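Local coordinates for capsular polysaccharide export system protein KpsC (Thermosulfurimonas dismutans, PDB 6MGB), which probably transfers Kdo from CMP-Kdo to build the beta-2,4-linked Kdo of the conserved glycolipid that attaches Gram-negative capsules to the cell, at residues A[76-82]-A[138-143]; A[112-118]-A[282-287]; A[180-184]-A[242-246]. All coordinates share one frame. Where two conformers were deposited one is given. Residues are numbered along the deposited sequence.

Interaction 1 of 3, residues A[76-82]-A[138-143]; sequences FLRSVGL and ISKYNR. With C5P (cytidine-5'-monophosphate), chain D.
Two loops meet here in the cleft of a GT-B glycosyltransferase: 76-82 follows strand 69-74 of the mixed sheet, and 138-143 runs on towards strand 158-162 of the parallel sheet. Neither has regular structure. CA atoms approach most closely at L77-K140 (4.4 Å), V80-N142 (5.0 Å) and G81-Y141 (5.3 Å); 592 Å² is buried between the loops, both sides summed. K140, Y141 and L82 give up the most surface. The carbonyl K140 O accepts from two successive amides, R78 N at 3.0 Å and S79 N at 3.2 Å. K140's side chain, t at chi1 to chi3 and p at chi4, passes F76 O, 3.2 Å from its CG, and its ammonium bonds to G75 and to the CMP-binding Q248; its methylenes flank the nucleotide, K140 CD lying 3.7 Å from C5P C5'. Y141 O receives G81 N at 2.9 Å. Y141 (chi1 m) offers one ring face to L82 (m,t), whose CD2 lies 3.8 Å from the centroid, 16° off the normal, a CH-pi contact that suits a branched aliphatic chain. G81, at phi/psi 132/156, takes a conformation that a CB would obstruct. N142 adopts left-handed backbone angles (54/63), which asparagine tolerates well; its ND2 donates to S79 O at 3.0 Å, while its OD1 takes S139 N at 3.0 Å, so one amide ties both loops. R143, poorly ordered, lays its guanidinium beside L82 (R143 NE to L82 CG 3.5 Å) and pairs with E229 and E85. The ring edge of Y141 meets the ribose, with Y141 CE2 3.4 Å from C5P O4'.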
loop_
_atom_site.group_PDB
_atom_site.type_symbol
_atom_site.label_atom_id
_atom_site.label_comp_id
_atom_site.label_asym_id
_atom_site.label_seq_id
_atom_site.Cartn_x
_atom_site.Cartn_y
_atom_site.Cartn_z
ATOM N N PHE A 76 1.587 3.198 -4.327
ATOM C CA PHE A 76 0.822 1.962 -4.451
ATOM C C PHE A 76 1.153 1.225 -5.743
ATOM O O PHE A 76 1.145 -0.012 -5.768
ATOM C CB PHE A 76 -0.674 2.266 -4.364
ATOM C CG PHE A 76 -1.124 2.714 -2.999
ATOM C CD1 PHE A 76 -0.762 2.003 -1.867
ATOM C CD2 PHE A 76 -1.906 3.849 -2.850
ATOM C CE1 PHE A 76 -1.174 2.410 -0.613
ATOM C CE2 PHE A 76 -2.319 4.262 -1.596
ATOM C CZ PHE A 76 -1.952 3.543 -0.477
ATOM N N LEU A 77 1.437 1.958 -6.818
ATOM C CA LEU A 77 2.031 1.398 -8.029
ATOM C C LEU A 77 3.504 1.787 -8.021
ATOM O O LEU A 77 3.837 2.964 -8.191
ATOM C CB LEU A 77 1.336 1.918 -9.285
ATOM C CG LEU A 77 -0.162 1.651 -9.430
ATOM C CD1 LEU A 77 -0.659 2.183 -10.765
ATOM C CD2 LEU A 77 -0.468 0.167 -9.295
ATOM N N ARG A 78 4.386 0.809 -7.817
ATOM C CA ARG A 78 5.784 1.114 -7.532
ATOM C C ARG A 78 6.697 0.927 -8.741
ATOM O O ARG A 78 7.415 1.855 -9.118
ATOM C CB ARG A 78 6.294 0.266 -6.361
ATOM C CG ARG A 78 7.642 0.751 -5.847
ATOM C CD ARG A 78 8.380 -0.293 -5.044
ATOM N NE ARG A 78 9.676 0.212 -4.600
ATOM C CZ ARG A 78 10.748 0.324 -5.381
ATOM N NH1 ARG A 78 10.691 -0.034 -6.658
ATOM N NH2 ARG A 78 11.883 0.793 -4.883
ATOM N N SER A 79 6.710 -0.257 -9.344
ATOM C CA SER A 79 7.765 -0.559 -10.307
ATOM C C SER A 79 7.466 -1.876 -11.012
ATOM O O SER A 79 6.491 -2.570 -10.704
ATOM C CB SER A 79 9.126 -0.623 -9.610
ATOM O OG SER A 79 9.091 -1.544 -8.531
ATOM N N VAL A 80 8.317 -2.198 -11.981
ATOM C CA VAL A 80 8.422 -3.545 -12.535
ATOM C C VAL A 80 9.609 -4.174 -11.816
ATOM O O VAL A 80 10.757 -4.065 -12.251
ATOM C CB VAL A 80 8.604 -3.531 -14.051
ATOM C CG1 VAL A 80 8.736 -4.953 -14.585
ATOM C CG2 VAL A 80 7.445 -2.811 -14.722
ATOM N N GLY A 81 9.331 -4.831 -10.695
ATOM C CA GLY A 81 10.385 -5.348 -9.845
ATOM C C GLY A 81 10.161 -5.002 -8.387
ATOM O O GLY A 81 9.449 -4.045 -8.072
ATOM N N LEU A 82 10.746 -5.790 -7.487
ATOM C CA LEU A 82 10.583 -5.555 -6.064
ATOM C C LEU A 82 11.377 -4.320 -5.644
ATOM O O LEU A 82 12.136 -3.736 -6.423
ATOM C CB LEU A 82 11.023 -6.784 -5.264
ATOM C CG LEU A 82 10.168 -8.050 -5.408
ATOM C CD1 LEU A 82 10.752 -9.191 -4.586
ATOM C CD2 LEU A 82 8.718 -7.801 -5.008
ATOM N N ILE A 138 -2.331 -5.151 -13.514
ATOM C CA ILE A 138 -1.289 -4.315 -12.927
ATOM C C ILE A 138 -1.415 -4.356 -11.411
ATOM O O ILE A 138 -2.516 -4.452 -10.858
ATOM C CB ILE A 138 -1.382 -2.874 -13.473
ATOM C CG1 ILE A 138 -0.887 -2.830 -14.922
ATOM C CG2 ILE A 138 -0.580 -1.901 -12.608
ATOM C CD1 ILE A 138 -1.215 -1.542 -15.647
ATOM N N SER A 139 -0.276 -4.279 -10.732
ATOM C CA SER A 139 -0.236 -4.322 -9.274
ATOM C C SER A 139 0.944 -3.476 -8.808
ATOM O O SER A 139 1.504 -2.690 -9.580
ATOM C CB SER A 139 -0.162 -5.779 -8.785
ATOM O OG SER A 139 1.001 -6.424 -9.272
ATOM N N LYS A 140 1.329 -3.637 -7.540
ATOM C CA LYS A 140 2.404 -2.823 -6.982
ATOM C C LYS A 140 3.736 -3.118 -7.664
ATOM O O LYS A 140 4.462 -2.193 -8.050
ATOM C CB LYS A 140 2.512 -3.063 -5.475
ATOM C CG LYS A 140 3.424 -2.085 -4.747
ATOM C CD LYS A 140 3.514 -2.404 -3.260
ATOM C CE LYS A 140 4.178 -1.277 -2.481
ATOM N NZ LYS A 140 3.254 -0.125 -2.265
ATOM N N TYR A 141 4.076 -4.399 -7.823
ATOM C CA TYR A 141 5.409 -4.799 -8.262
ATOM C C TYR A 141 5.470 -5.322 -9.691
ATOM O O TYR A 141 6.523 -5.214 -10.320
ATOM C CB TYR A 141 5.977 -5.869 -7.319
ATOM C CG TYR A 141 6.159 -5.386 -5.894
ATOM C CD1 TYR A 141 7.064 -4.375 -5.592
ATOM C CD2 TYR A 141 5.434 -5.947 -4.852
ATOM C CE1 TYR A 141 7.235 -3.932 -4.291
ATOM C CE2 TYR A 141 5.600 -5.511 -3.550
ATOM C CZ TYR A 141 6.501 -4.504 -3.275
ATOM O OH TYR A 141 6.666 -4.068 -1.980
ATOM N N ASN A 142 4.387 -5.890 -10.216
ATOM C CA ASN A 142 4.322 -6.312 -11.617
ATOM C C ASN A 142 5.485 -7.240 -11.978
ATOM O O ASN A 142 6.321 -6.932 -12.829
ATOM C CB ASN A 142 4.304 -5.095 -12.546
ATOM C CG ASN A 142 3.226 -4.094 -12.184
ATOM O OD1 ASN A 142 2.067 -4.247 -12.566
ATOM N ND2 ASN A 142 3.609 -3.053 -11.452
ATOM N N ARG A 143 5.517 -8.401 -11.324
ATOM C CA ARG A 143 6.592 -9.363 -11.546
ATOM C C ARG A 143 6.068 -10.770 -11.781
ATOM O O ARG A 143 6.647 -11.532 -12.563
ATOM C CB ARG A 143 7.540 -9.388 -10.349
ATOM C CG ARG A 143 8.138 -8.055 -10.002
ATOM C CD ARG A 143 8.882 -8.147 -8.701
ATOM N NE ARG A 143 10.068 -8.997 -8.805
ATOM C CZ ARG A 143 10.140 -10.246 -8.356
ATOM N NH1 ARG A 143 9.101 -10.800 -7.758
ATOM N NH2 ARG A 143 11.252 -10.950 -8.497
HETATM O O3P C5P D . 1.073 -4.466 1.753
HETATM P P C5P D . 1.995 -5.608 1.393
HETATM O O1P C5P D . 1.588 -6.840 2.196
HETATM O O2P C5P D . 3.490 -5.404 1.541
HETATM O "O5'" C5P D . 1.694 -5.934 -0.134
HETATM C "C5'" C5P D . 2.324 -5.217 -1.184
HETATM C "C4'" C5P D . 1.965 -5.809 -2.523
HETATM O "O4'" C5P D . 2.658 -7.074 -2.683
HETATM C "C3'" C5P D . 0.496 -6.161 -2.707
HETATM O "O3'" C5P D . -0.283 -5.052 -3.121
HETATM C "C2'" C5P D . 0.539 -7.284 -3.736
HETATM O "O2'" C5P D . 0.665 -6.771 -5.054
HETATM C "C1'" C5P D . 1.835 -8.002 -3.357
HETATM N N1 C5P D . 1.590 -9.152 -2.454
HETATM C C2 C5P D . 1.579 -10.550 -2.992
HETATM N N3 C5P D . 1.329 -11.709 -2.065
HETATM C C4 C5P D . 1.103 -11.483 -0.641
HETATM C C5 C5P D . 1.115 -10.092 -0.106
HETATM C C6 C5P D . 1.364 -8.934 -1.033
HETATM O O2 C5P D . 1.762 -10.739 -4.144
HETATM N N4 C5P D . 0.859 -12.607 0.258
#

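Interaction 2 of 3, residues A[112-118]-A[282-287]; sequences LNFGGWE and RRKRRR
One guanidinium, that of R287, serves both a helix end and a carboxylate. R287 NE and NH2 donate to L112 O at 2.8 and 3.0 Å, and R287 NH1 and NH2 each reach E118 OE2 at 2.8 Å in a hydrogen-bonded salt bridge. Its chi1 and chi2 are both m, and a guanidinium face lies against the W117 indole, W117 CZ2 being 3.9 Å from R287 CZ. Helix 107-114 ends here: G115 has phi 74°, and at G116 (98/8) a CB would jam against the preceding carbonyl oxygen; the turn brings E118 back towards the arginines. The basic run 282-287, without regular structure, precedes helix 289-299, against which L112 and W117 pack; that helix leads to strand 302-305, by which this GT-B fold returns to the mixed sheet. N113 CA and R285 CA, 5.3 Å apart, set the register, and N113 reads the loop backbone: ND2 donates to R282 O at 2.9 Å and OD1 accepts K284 N at 3.1 Å. R285 NH1, 3.4 Å from E118 OE2, adds a salt bridge of charges alone, the oxygen lying out of the guanidinium plane.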
loop_
_atom_site.group_PDB
_atom_site.type_symbol
_atom_site.label_atom_id
_atom_site.label_comp_id
_atom_site.label_asym_id
_atom_site.label_seq_id
_atom_site.Cartn_x
_atom_site.Cartn_y
_atom_site.Cartn_z
ATOM N N LEU A 112 -10.794 10.971 2.265
ATOM C CA LEU A 112 -11.956 10.092 2.248
ATOM C C LEU A 112 -13.048 10.585 3.187
ATOM O O LEU A 112 -14.236 10.426 2.888
ATOM C CB LEU A 112 -11.531 8.672 2.618
ATOM C CG LEU A 112 -10.600 7.992 1.608
ATOM C CD1 LEU A 112 -9.947 6.749 2.197
ATOM C CD2 LEU A 112 -11.358 7.633 0.339
ATOM N N ASN A 113 -12.671 11.189 4.316
ATOM C CA ASN A 113 -13.670 11.607 5.296
ATOM C C ASN A 113 -14.433 12.842 4.830
ATOM O O ASN A 113 -15.663 12.895 4.948
ATOM C CB ASN A 113 -13.003 11.877 6.649
ATOM C CG ASN A 113 -13.254 10.770 7.661
ATOM O OD1 ASN A 113 -14.283 10.097 7.623
ATOM N ND2 ASN A 113 -12.315 10.588 8.581
ATOM N N PHE A 114 -13.730 13.841 4.299
ATOM C CA PHE A 114 -14.303 15.167 4.121
ATOM C C PHE A 114 -14.377 15.643 2.675
ATOM O O PHE A 114 -14.919 16.726 2.427
ATOM C CB PHE A 114 -13.499 16.187 4.934
ATOM C CG PHE A 114 -13.196 15.742 6.338
ATOM C CD1 PHE A 114 -14.204 15.637 7.283
ATOM C CD2 PHE A 114 -11.896 15.441 6.714
ATOM C CE1 PHE A 114 -13.922 15.231 8.573
ATOM C CE2 PHE A 114 -11.611 15.036 8.007
ATOM C CZ PHE A 114 -12.625 14.930 8.936
ATOM N N GLY A 115 -13.836 14.889 1.719
ATOM C CA GLY A 115 -14.014 15.250 0.325
ATOM C C GLY A 115 -13.178 16.449 -0.093
ATOM O O GLY A 115 -12.051 16.656 0.369
ATOM N N GLY A 116 -13.747 17.249 -0.990
ATOM C CA GLY A 116 -13.038 18.350 -1.607
ATOM C C GLY A 116 -12.465 18.049 -2.975
ATOM O O GLY A 116 -11.728 18.884 -3.513
ATOM N N TRP A 117 -12.792 16.896 -3.561
ATOM C CA TRP A 117 -12.131 16.431 -4.772
ATOM C C TRP A 117 -13.030 15.673 -5.737
ATOM O O TRP A 117 -12.579 15.382 -6.849
ATOM C CB TRP A 117 -10.952 15.520 -4.396
ATOM C CG TRP A 117 -11.345 14.423 -3.450
ATOM C CD1 TRP A 117 -11.291 14.456 -2.087
ATOM C CD2 TRP A 117 -11.864 13.134 -3.798
ATOM N NE1 TRP A 117 -11.742 13.268 -1.565
ATOM C CE2 TRP A 117 -12.098 12.438 -2.595
ATOM C CE3 TRP A 117 -12.151 12.500 -5.009
ATOM C CZ2 TRP A 117 -12.606 11.141 -2.569
ATOM C CZ3 TRP A 117 -12.653 11.209 -4.984
ATOM C CH2 TRP A 117 -12.877 10.544 -3.771
ATOM N N GLU A 118 -14.265 15.337 -5.370
ATOM C CA GLU A 118 -15.118 14.492 -6.207
ATOM C C GLU A 118 -15.733 15.343 -7.310
ATOM O O GLU A 118 -16.659 16.123 -7.069
ATOM C CB GLU A 118 -16.202 13.820 -5.371
ATOM C CG GLU A 118 -15.691 13.100 -4.135
ATOM C CD GLU A 118 -15.713 13.974 -2.898
ATOM O OE1 GLU A 118 -15.442 15.190 -3.018
ATOM O OE2 GLU A 118 -16.012 13.447 -1.805
ATOM N N ARG A 282 -13.126 7.245 13.894
ATOM C CA ARG A 282 -12.757 8.468 13.192
ATOM C C ARG A 282 -13.147 8.430 11.720
ATOM O O ARG A 282 -13.280 9.490 11.099
ATOM C CB ARG A 282 -11.253 8.700 13.331
ATOM C CG ARG A 282 -10.811 10.127 13.083
ATOM C CD ARG A 282 -9.308 10.273 13.256
ATOM N NE ARG A 282 -8.588 9.196 12.580
ATOM C CZ ARG A 282 -8.023 8.152 13.185
ATOM N NH1 ARG A 282 -8.055 8.019 14.507
ATOM N NH2 ARG A 282 -7.410 7.232 12.456
ATOM N N ARG A 283 -13.334 7.240 11.154
ATOM C CA ARG A 283 -13.745 7.090 9.760
ATOM C C ARG A 283 -15.264 6.979 9.720
ATOM O O ARG A 283 -15.834 5.965 10.139
ATOM C CB ARG A 283 -13.074 5.871 9.133
ATOM C CG ARG A 283 -11.563 5.990 9.088
ATOM C CD ARG A 283 -10.886 4.749 8.526
ATOM N NE ARG A 283 -9.435 4.873 8.618
ATOM C CZ ARG A 283 -8.567 3.937 8.243
ATOM N NH1 ARG A 283 -8.992 2.784 7.739
ATOM N NH2 ARG A 283 -7.267 4.156 8.381
ATOM N N LYS A 284 -15.920 8.024 9.226
ATOM C CA LYS A 284 -17.373 8.135 9.281
ATOM C C LYS A 284 -18.043 8.079 7.918
ATOM O O LYS A 284 -19.106 7.469 7.785
ATOM C CB LYS A 284 -17.765 9.439 9.983
ATOM C CG LYS A 284 -17.155 9.581 11.369
ATOM C CD LYS A 284 -17.874 10.631 12.200
ATOM C CE LYS A 284 -17.449 10.563 13.660
ATOM N NZ LYS A 284 -16.000 10.854 13.845
ATOM N N ARG A 285 -17.450 8.695 6.900
ATOM C CA ARG A 285 -18.073 8.760 5.586
ATOM C C ARG A 285 -17.960 7.420 4.870
ATOM O O ARG A 285 -16.876 6.836 4.795
ATOM C CB ARG A 285 -17.425 9.858 4.746
ATOM C CG ARG A 285 -18.063 10.040 3.382
ATOM C CD ARG A 285 -17.977 11.481 2.927
ATOM N NE ARG A 285 -18.544 11.665 1.595
ATOM C CZ ARG A 285 -18.473 12.793 0.899
ATOM N NH1 ARG A 285 -19.021 12.860 -0.307
ATOM N NH2 ARG A 285 -17.853 13.854 1.400
ATOM N N ARG A 286 -19.085 6.934 4.351
ATOM C CA ARG A 286 -19.085 5.737 3.526
ATOM C C ARG A 286 -18.619 6.091 2.121
ATOM O O ARG A 286 -18.979 7.141 1.578
ATOM C CB ARG A 286 -20.482 5.116 3.471
ATOM C CG ARG A 286 -21.194 5.001 4.815
ATOM C CD ARG A 286 -20.491 4.038 5.758
ATOM N NE ARG A 286 -19.236 4.579 6.270
ATOM C CZ ARG A 286 -18.335 3.874 6.945
ATOM N NH1 ARG A 286 -18.539 2.586 7.193
ATOM N NH2 ARG A 286 -17.222 4.457 7.370
ATOM N N ARG A 287 -17.814 5.211 1.531
ATOM C CA ARG A 287 -17.238 5.455 0.216
ATOM C C ARG A 287 -17.472 4.259 -0.694
ATOM O O ARG A 287 -17.475 3.106 -0.253
ATOM C CB ARG A 287 -15.732 5.739 0.307
ATOM C CG ARG A 287 -15.385 7.086 0.914
ATOM C CD ARG A 287 -15.872 8.226 0.038
ATOM N NE ARG A 287 -15.379 9.525 0.488
ATOM C CZ ARG A 287 -15.605 10.668 -0.152
ATOM N NH1 ARG A 287 -16.314 10.681 -1.272
ATOM N NH2 ARG A 287 -15.119 11.803 0.329
#

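Interaction 3 of 3, residues A[180-184]-A[242-246]; sequences TFREM and IYTVS
Helix 180-191 packs its first turn on the C-terminal end of strand 241-244 and the residue beyond, a helix-on-sheet layer of the parallel, Rossmann-like domain of this GT-B enzyme. The two segments run in roughly opposite senses: F181 has its CA nearest that of V245 (6.9 Å), and M184 CA is 7.2 Å from Y243 CA. The helical turn is regular, M184 N donating to T180 O at 2.8 Å, so T180, F181 and M184 share one side of it. Together they form a hollow, and V245 is the bump that fills it. With chi1 t, V245 sends CG2 over the F181 ring (chi1 m), 3.4 Å from the centroid and 11° off the normal, a close CH-pi contact. The methyl T180 CG2 borders the hollow 4.2 Å from V245 CG2, and M184 SD lines it 4.0 Å from V245 CG2. M184 is in turn a projection: with chi1 and chi2 t and chi3 p, its long, flexible chain reaches across to lay SD on the backbone at the end of the strand and just beyond, 3.7 Å from Y243 C, 3.5 Å from T244 N and 3.8 Å from V245 N. Beside it, Y243 CB lies 3.9 Å from M184 SD, while the phenol extends to N192, just past the far end of the helix. The CA-CB bond of T244 points away from the helix, and its OG1 bonds to the amide of S247, a CMP-binding residue. Lacking polar bonds between the segments, the contact relies on van der Waals fit and buried apolar surface, so shape and hydrophobicity hold the helix beside the start of a nucleotide-binding loop.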
loop_
_atom_site.group_PDB
_atom_site.type_symbol
_atom_site.label_atom_id
_atom_site.label_comp_id
_atom_site.label_asym_id
_atom_site.label_seq_id
_atom_site.Cartn_x
_atom_site.Cartn_y
_atom_site.Cartn_z
ATOM N N THR A 180 -2.759 -11.971 15.387
ATOM C CA THR A 180 -3.937 -11.780 14.547
ATOM C C THR A 180 -3.920 -12.710 13.340
ATOM O O THR A 180 -4.982 -13.137 12.871
ATOM C CB THR A 180 -4.016 -10.322 14.089
ATOM O OG1 THR A 180 -3.910 -9.459 15.228
ATOM C CG2 THR A 180 -5.329 -10.050 13.364
ATOM N N PHE A 181 -2.734 -13.036 12.825
ATOM C CA PHE A 181 -2.651 -13.931 11.675
ATOM C C PHE A 181 -3.117 -15.336 12.038
ATOM O O PHE A 181 -3.760 -16.013 11.226
ATOM C CB PHE A 181 -1.224 -13.943 11.134
ATOM C CG PHE A 181 -0.859 -12.697 10.386
ATOM C CD1 PHE A 181 -0.350 -11.595 11.052
ATOM C CD2 PHE A 181 -1.041 -12.621 9.015
ATOM C CE1 PHE A 181 -0.021 -10.442 10.363
ATOM C CE2 PHE A 181 -0.715 -11.473 8.321
ATOM C CZ PHE A 181 -0.206 -10.382 8.996
ATOM N N ARG A 182 -2.803 -15.797 13.251
ATOM C CA ARG A 182 -3.302 -17.094 13.696
ATOM C C ARG A 182 -4.817 -17.068 13.864
ATOM O O ARG A 182 -5.508 -18.014 13.468
ATOM C CB ARG A 182 -2.625 -17.507 15.003
ATOM C CG ARG A 182 -3.038 -18.884 15.500
ATOM C CD ARG A 182 -2.146 -19.360 16.635
ATOM N NE ARG A 182 -2.223 -18.494 17.810
ATOM C CZ ARG A 182 -3.118 -18.626 18.785
ATOM N NH1 ARG A 182 -4.031 -19.587 18.738
ATOM N NH2 ARG A 182 -3.103 -17.789 19.812
ATOM N N GLU A 183 -5.352 -15.993 14.449
ATOM C CA GLU A 183 -6.801 -15.863 14.562
ATOM C C GLU A 183 -7.456 -15.850 13.187
ATOM O O GLU A 183 -8.500 -16.480 12.980
ATOM C CB GLU A 183 -7.147 -14.589 15.333
ATOM C CG GLU A 183 -8.631 -14.409 15.611
ATOM C CD GLU A 183 -8.932 -13.120 16.350
ATOM O OE1 GLU A 183 -8.097 -12.191 16.301
ATOM O OE2 GLU A 183 -10.004 -13.035 16.984
ATOM N N MET A 184 -6.855 -15.135 12.233
ATOM C CA MET A 184 -7.402 -15.091 10.881
ATOM C C MET A 184 -7.481 -16.483 10.275
ATOM O O MET A 184 -8.469 -16.829 9.615
ATOM C CB MET A 184 -6.545 -14.179 10.004
ATOM C CG MET A 184 -7.056 -14.022 8.584
ATOM S SD MET A 184 -6.064 -12.871 7.617
ATOM C CE MET A 184 -4.589 -13.844 7.343
ATOM N N ILE A 242 -11.520 -13.253 0.259
ATOM C CA ILE A 242 -10.121 -13.042 0.609
ATOM C C ILE A 242 -10.032 -12.681 2.085
ATOM O O ILE A 242 -10.872 -11.936 2.603
ATOM C CB ILE A 242 -9.483 -11.931 -0.253
ATOM C CG1 ILE A 242 -9.798 -12.141 -1.737
ATOM C CG2 ILE A 242 -7.979 -11.879 -0.034
ATOM C CD1 ILE A 242 -9.347 -13.474 -2.297
ATOM N N TYR A 243 -9.009 -13.207 2.755
ATOM C CA TYR A 243 -8.727 -12.904 4.153
ATOM C C TYR A 243 -7.394 -12.175 4.252
ATOM O O TYR A 243 -6.394 -12.629 3.688
ATOM C CB TYR A 243 -8.681 -14.178 4.998
ATOM C CG TYR A 243 -10.026 -14.827 5.242
ATOM C CD1 TYR A 243 -10.634 -15.601 4.263
ATOM C CD2 TYR A 243 -10.676 -14.682 6.460
ATOM C CE1 TYR A 243 -11.859 -16.200 4.485
ATOM C CE2 TYR A 243 -11.900 -15.277 6.691
ATOM C CZ TYR A 243 -12.486 -16.035 5.703
ATOM O OH TYR A 243 -13.705 -16.627 5.933
ATOM N N THR A 244 -7.380 -11.054 4.974
ATOM C CA THR A 244 -6.169 -10.258 5.124
ATOM C C THR A 244 -6.190 -9.539 6.465
ATOM O O THR A 244 -7.257 -9.244 7.014
ATOM C CB THR A 244 -6.019 -9.233 3.988
ATOM O OG1 THR A 244 -4.714 -8.643 4.035
ATOM C CG2 THR A 244 -7.075 -8.133 4.095
ATOM N N VAL A 245 -4.996 -9.260 6.987
ATOM C CA VAL A 245 -4.846 -8.434 8.180
ATOM C C VAL A 245 -4.780 -6.979 7.740
ATOM O O VAL A 245 -5.673 -6.183 8.055
ATOM C CB VAL A 245 -3.596 -8.826 8.995
ATOM C CG1 VAL A 245 -3.387 -7.853 10.155
ATOM C CG2 VAL A 245 -3.720 -10.252 9.519
ATOM N N SER A 246 -3.721 -6.622 6.993
ATOM C CA SER A 246 -3.541 -5.233 6.580
ATOM C C SER A 246 -2.807 -5.080 5.249
ATOM O O SER A 246 -2.310 -3.984 4.961
ATOM C CB SER A 246 -2.762 -4.462 7.656
ATOM O OG SER A 246 -1.453 -4.986 7.800
#

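The three contacts lie well apart, with centres 27 Å (1 and 2), 23 Å (1 and 3) and 26 Å (2 and 3) from one another, and none touches another. Along the chain, interactions 1 and 2 interleave: 76-82, 112-118, 138-143, then 282-287. Interaction 3 begins after interaction 1 is complete and falls wholly between the segments of interaction 2. Interaction 1 joins the loop after strand 69-74 of the mixed sheet to the loop leading into the parallel sheet, and so links the two halves of the GT-B fold beside the CMP. Interaction 3 is packing within the parallel-sheet half, whereas interaction 2, across the chain's centre from interaction 1, fixes the returning chain on helix 107-114 away from the nucleotide.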